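Local coordinates for CheA (Treponema denticola, PDB 6Y1Y), which is a histidine kinase that dimerizes through a helical domain and probably passes signals from chemoreceptors to the flagellar motors, at the interface of chains A and B. Sequence-based numbering; all coordinates share one arbitrary frame. Chains: chain A/B, CheA.

Contact 1: the interface of chains A and B. Residues chain A 122-123, 126; chain B 10-11, 14.
B:Leu14 projects from its helix against A:Val122, A:Met123 and A:Arg126. The patch is part of the two-fold homodimer interface of the CheA dimerization domain, a helical bundle with coiled-coil packing. The leucine forms its apolar centre, and a salt bridge lies beside it.

The apolar contacts divide between the two methyls of B:Leu14. Its CD2 lies 3.5 Å from the CG1 methyl of A:Val122. The valine and leucine lie alongside each other and point opposite ways. The CG1 branch of A:Val122 points away from the backbone N (chi1 -180°), and this turns that methyl rather than CG2 toward chain B. The same CG1 is 4.0 Å from B:Ile10 CG2, so the valine also touches the preceding helical turn of chain B. From A:Met123, the thioether SD approaches CD2 of B:Leu14 at 3.8 Å. The methionine chain runs nearly perpendicular to the leucine. The second methyl of B:Leu14, CD1, packs on the aliphatic stem of A:Arg126, with CG 3.9 Å away.

The charged contact joins A:Arg126 to B:Asp11. The arginine donates through NE, the inner nitrogen of the guanidinium, to OD2 of the carboxylate at 2.9 Å. This is a hydrogen bond and a salt bridge. NE comes from the syn side of OD2 but is tilted from the carboxylate plane. OD2 lies nearly in the guanidinium plane, the two planes are turned 49° apart, and the bond is bent. NE is also 3.4 Å from OD1, a weak second bond. The bend of the arginine chain at chi2 (49°) helps bring NE, rather than the terminal nitrogens, to the acid. CB and CG stay beside the leucine, while CD lies against the carboxylate.

In the fold, B:Ile10, B:Asp11 and B:Leu14 lie near the start of long helix 7-67. A:Val122 and A:Met123 lie in the last turn of helix 93-125, and A:Arg126 follows its end. The patch therefore ties the start of one subunit's hairpin to the end of the other's.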
loop_
_atom_site.group_PDB
_atom_site.type_symbol
_atom_site.label_atom_id
_atom_site.label_comp_id
_atom_site.label_asym_id
_atom_site.label_seq_id
_atom_site.Cartn_x
_atom_site.Cartn_y
_atom_site.Cartn_z
ATOM N N VAL A 122 11.661 -26.406 18.530
ATOM C CA VAL A 122 11.387 -27.709 17.932
ATOM C C VAL A 122 12.701 -28.399 17.558
ATOM O O VAL A 122 12.801 -29.633 17.628
ATOM C CB VAL A 122 10.423 -27.561 16.731
ATOM C CG1 VAL A 122 10.122 -28.917 16.094
ATOM C CG2 VAL A 122 9.136 -26.875 17.143
ATOM N N MET A 123 13.749 -27.614 17.243
ATOM C CA MET A 123 15.026 -28.177 16.813
ATOM C C MET A 123 15.721 -28.808 18.006
ATOM O O MET A 123 16.401 -29.835 17.877
ATOM C CB MET A 123 15.926 -27.051 16.280
ATOM C CG MET A 123 15.504 -26.487 14.939
ATOM S SD MET A 123 15.844 -27.109 13.311
ATOM C CE MET A 123 17.631 -26.928 13.183
ATOM N N ARG A 126 14.379 -32.122 18.597
ATOM C CA ARG A 126 14.890 -33.068 17.609
ATOM C C ARG A 126 16.251 -33.614 18.004
ATOM O O ARG A 126 16.712 -34.612 17.437
ATOM C CB ARG A 126 14.979 -32.380 16.245
ATOM C CG ARG A 126 15.349 -33.308 15.110
ATOM C CD ARG A 126 14.489 -34.557 15.124
ATOM N NE ARG A 126 15.014 -35.535 14.179
ATOM C CZ ARG A 126 16.063 -36.321 14.407
ATOM N NH1 ARG A 126 16.710 -36.272 15.567
ATOM N NH2 ARG A 126 16.464 -37.162 13.466
ATOM N N ILE B 10 7.813 -34.821 15.246
ATOM C CA ILE B 10 8.661 -33.656 15.468
ATOM C C ILE B 10 9.321 -33.232 14.162
ATOM O O ILE B 10 9.445 -32.036 13.871
ATOM C CB ILE B 10 9.703 -33.961 16.561
ATOM C CG1 ILE B 10 9.017 -34.153 17.917
ATOM C CG2 ILE B 10 10.768 -32.869 16.621
ATOM C CD1 ILE B 10 8.479 -32.878 18.519
ATOM N N ASP B 11 9.736 -34.200 13.341
ATOM C CA ASP B 11 10.285 -33.842 12.037
ATOM C C ASP B 11 9.214 -33.235 11.137
ATOM O O ASP B 11 9.519 -32.357 10.322
ATOM C CB ASP B 11 10.927 -35.063 11.375
ATOM C CG ASP B 11 12.309 -35.362 11.927
ATOM O OD1 ASP B 11 12.701 -36.549 11.950
ATOM O OD2 ASP B 11 13.006 -34.410 12.338
ATOM N N LEU B 14 8.936 -29.710 12.127
ATOM C CA LEU B 14 10.063 -28.960 11.584
ATOM C C LEU B 14 9.766 -28.462 10.180
ATOM O O LEU B 14 10.134 -27.336 9.823
ATOM C CB LEU B 14 11.315 -29.832 11.568
ATOM C CG LEU B 14 11.938 -30.123 12.922
ATOM C CD1 LEU B 14 13.018 -31.179 12.766
ATOM C CD2 LEU B 14 12.516 -28.835 13.491
#

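Contact 2: the interface of chains A and B. Residues chain A 59, 62-63, 72, 75; chain B 59-60, 63.
B:Leu63 inserts between A:Tyr62, A:Leu63 and A:Ile75 in the helical dimerization domain of the CheA histidine kinase. This domain is a coiled-coil assembly of paired helices, and the patch is part of its hydrophobic core.

The leucine contacts use both methyls of B:Leu63. CD1 reaches the CB of A:Tyr62 at 3.6 Å, so it meets the base of the tyrosine side chain and not its ring. The same methyl is 3.8 Å from the CG2 branch of A:Ile75, and the two side chains stand nearly perpendicular. CD2 turns to the other side and packs on the CB of A:Leu63 at 3.7 Å. It also lies 4.0 Å from the terminal CE of A:Met59. B:Leu63 has its CG opposite its own carbonyl carbon (chi1 -67°), which helps direct the two methyls to these separate partners. The side-chain detail differs locally between the copies, although the interface as a whole is two-fold symmetric.

The methionine contacts pair A:Met59 with B:Met59, which lie antiparallel, alongside one another. The B:Met59 CE methyl comes to 3.8 Å from CB of A:Met59. A:Met59 is extended to its end, but B:Met59 turns at its last torsion (chi3 -79°), which carries CE toward the base of its partner. The thioether SD of B:Met59 meets A:Tyr62 at the edge of the ring. It lies in the ring plane and faces the CD2–CE2 edge, 3.9 Å from each of these two carbons. The methionine chain is turned roughly square to the tyrosine side chain.

A contact of methyl with backbone lies to one side. The CD1 of A:Ile72, at the tip of its CG1 branch, is 3.5 Å from the carbonyl O of B:Pro60. A:Ile72 opens helix 72-83, and A:Ile75 lies one turn further along it. The other residues all belong to the final turns of helix 7-67 in their own chain.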
loop_
_atom_site.group_PDB
_atom_site.type_symbol
_atom_site.label_atom_id
_atom_site.label_comp_id
_atom_site.label_asym_id
_atom_site.label_seq_id
_atom_site.Cartn_x
_atom_site.Cartn_y
_atom_site.Cartn_z
ATOM N N MET A 59 -11.497 25.221 -20.793
ATOM C CA MET A 59 -10.714 26.411 -21.128
ATOM C C MET A 59 -11.314 27.220 -22.279
ATOM O O MET A 59 -11.295 28.460 -22.188
ATOM C CB MET A 59 -9.260 26.023 -21.431
ATOM C CG MET A 59 -8.329 27.226 -21.568
ATOM S SD MET A 59 -6.587 26.751 -21.674
ATOM C CE MET A 59 -5.804 28.359 -21.876
ATOM N N TYR A 62 -13.973 29.510 -20.891
ATOM C CA TYR A 62 -13.366 30.639 -20.205
ATOM C C TYR A 62 -12.842 31.657 -21.220
ATOM O O TYR A 62 -13.004 32.872 -21.034
ATOM C CB TYR A 62 -12.215 30.159 -19.314
ATOM C CG TYR A 62 -12.540 29.276 -18.123
ATOM C CD1 TYR A 62 -13.698 29.451 -17.364
ATOM C CD2 TYR A 62 -11.650 28.280 -17.732
ATOM C CE1 TYR A 62 -13.954 28.644 -16.242
ATOM C CE2 TYR A 62 -11.903 27.470 -16.634
ATOM C CZ TYR A 62 -13.042 27.666 -15.883
ATOM O OH TYR A 62 -13.275 26.853 -14.778
ATOM N N LEU A 63 -12.262 31.179 -22.326
ATOM C CA LEU A 63 -11.785 32.082 -23.366
ATOM C C LEU A 63 -12.930 32.852 -24.001
ATOM O O LEU A 63 -12.804 34.056 -24.251
ATOM C CB LEU A 63 -11.009 31.316 -24.432
ATOM C CG LEU A 63 -10.461 32.215 -25.550
ATOM C CD1 LEU A 63 -9.521 33.269 -24.998
ATOM C CD2 LEU A 63 -9.739 31.339 -26.576
ATOM N N ILE A 72 -10.994 38.878 -15.892
ATOM C CA ILE A 72 -10.091 37.737 -15.746
ATOM C C ILE A 72 -10.031 37.271 -14.295
ATOM O O ILE A 72 -9.854 36.075 -14.024
ATOM C CB ILE A 72 -8.688 38.105 -16.284
ATOM C CG1 ILE A 72 -7.777 36.876 -16.272
ATOM C CG2 ILE A 72 -8.060 39.229 -15.454
ATOM C CD1 ILE A 72 -8.269 35.764 -17.171
ATOM N N ILE A 75 -12.707 34.828 -13.802
ATOM C CA ILE A 75 -12.299 33.532 -14.343
ATOM C C ILE A 75 -11.390 32.814 -13.361
ATOM O O ILE A 75 -11.557 31.616 -13.098
ATOM C CB ILE A 75 -11.620 33.704 -15.708
ATOM C CG1 ILE A 75 -12.658 34.144 -16.749
ATOM C CG2 ILE A 75 -10.940 32.400 -16.120
ATOM C CD1 ILE A 75 -13.687 33.063 -17.094
ATOM N N MET B 59 -3.490 28.732 -16.387
ATOM C CA MET B 59 -4.685 28.820 -17.221
ATOM C C MET B 59 -5.215 30.240 -17.324
ATOM O O MET B 59 -5.387 30.718 -18.463
ATOM C CB MET B 59 -5.774 27.859 -16.737
ATOM C CG MET B 59 -6.919 27.827 -17.752
ATOM S SD MET B 59 -8.200 26.581 -17.540
ATOM C CE MET B 59 -7.352 25.151 -18.227
ATOM N N PRO B 60 -5.425 30.985 -16.238
ATOM C CA PRO B 60 -5.896 32.369 -16.405
ATOM C C PRO B 60 -4.857 33.260 -17.050
ATOM O O PRO B 60 -5.203 34.125 -17.868
ATOM C CB PRO B 60 -6.226 32.820 -14.970
ATOM C CG PRO B 60 -6.307 31.554 -14.162
ATOM C CD PRO B 60 -5.338 30.613 -14.812
ATOM N N LEU B 63 -5.040 32.639 -20.802
ATOM C CA LEU B 63 -6.207 33.268 -21.416
ATOM C C LEU B 63 -5.940 34.740 -21.669
ATOM O O LEU B 63 -6.254 35.266 -22.745
ATOM C CB LEU B 63 -7.427 33.105 -20.509
ATOM C CG LEU B 63 -7.927 31.677 -20.339
ATOM C CD1 LEU B 63 -8.896 31.559 -19.153
ATOM C CD2 LEU B 63 -8.562 31.205 -21.635
#

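Contact 1 and contact 2 lie at opposite ends of the elongated dimer, with the centres of their C-alpha atoms about 74 Å apart. Helix 7-67 of chain B spans the distance, giving its first turns to contact 1 and its last turns to contact 2. Chain A supplies helix 93-125 and the residue just after it to contact 1, but helices 7-67 and 72-83 to contact 2. Each contact has a twin with the chains exchanged. The long helix of each subunit is thus anchored to the other subunit near both ends of the bundle.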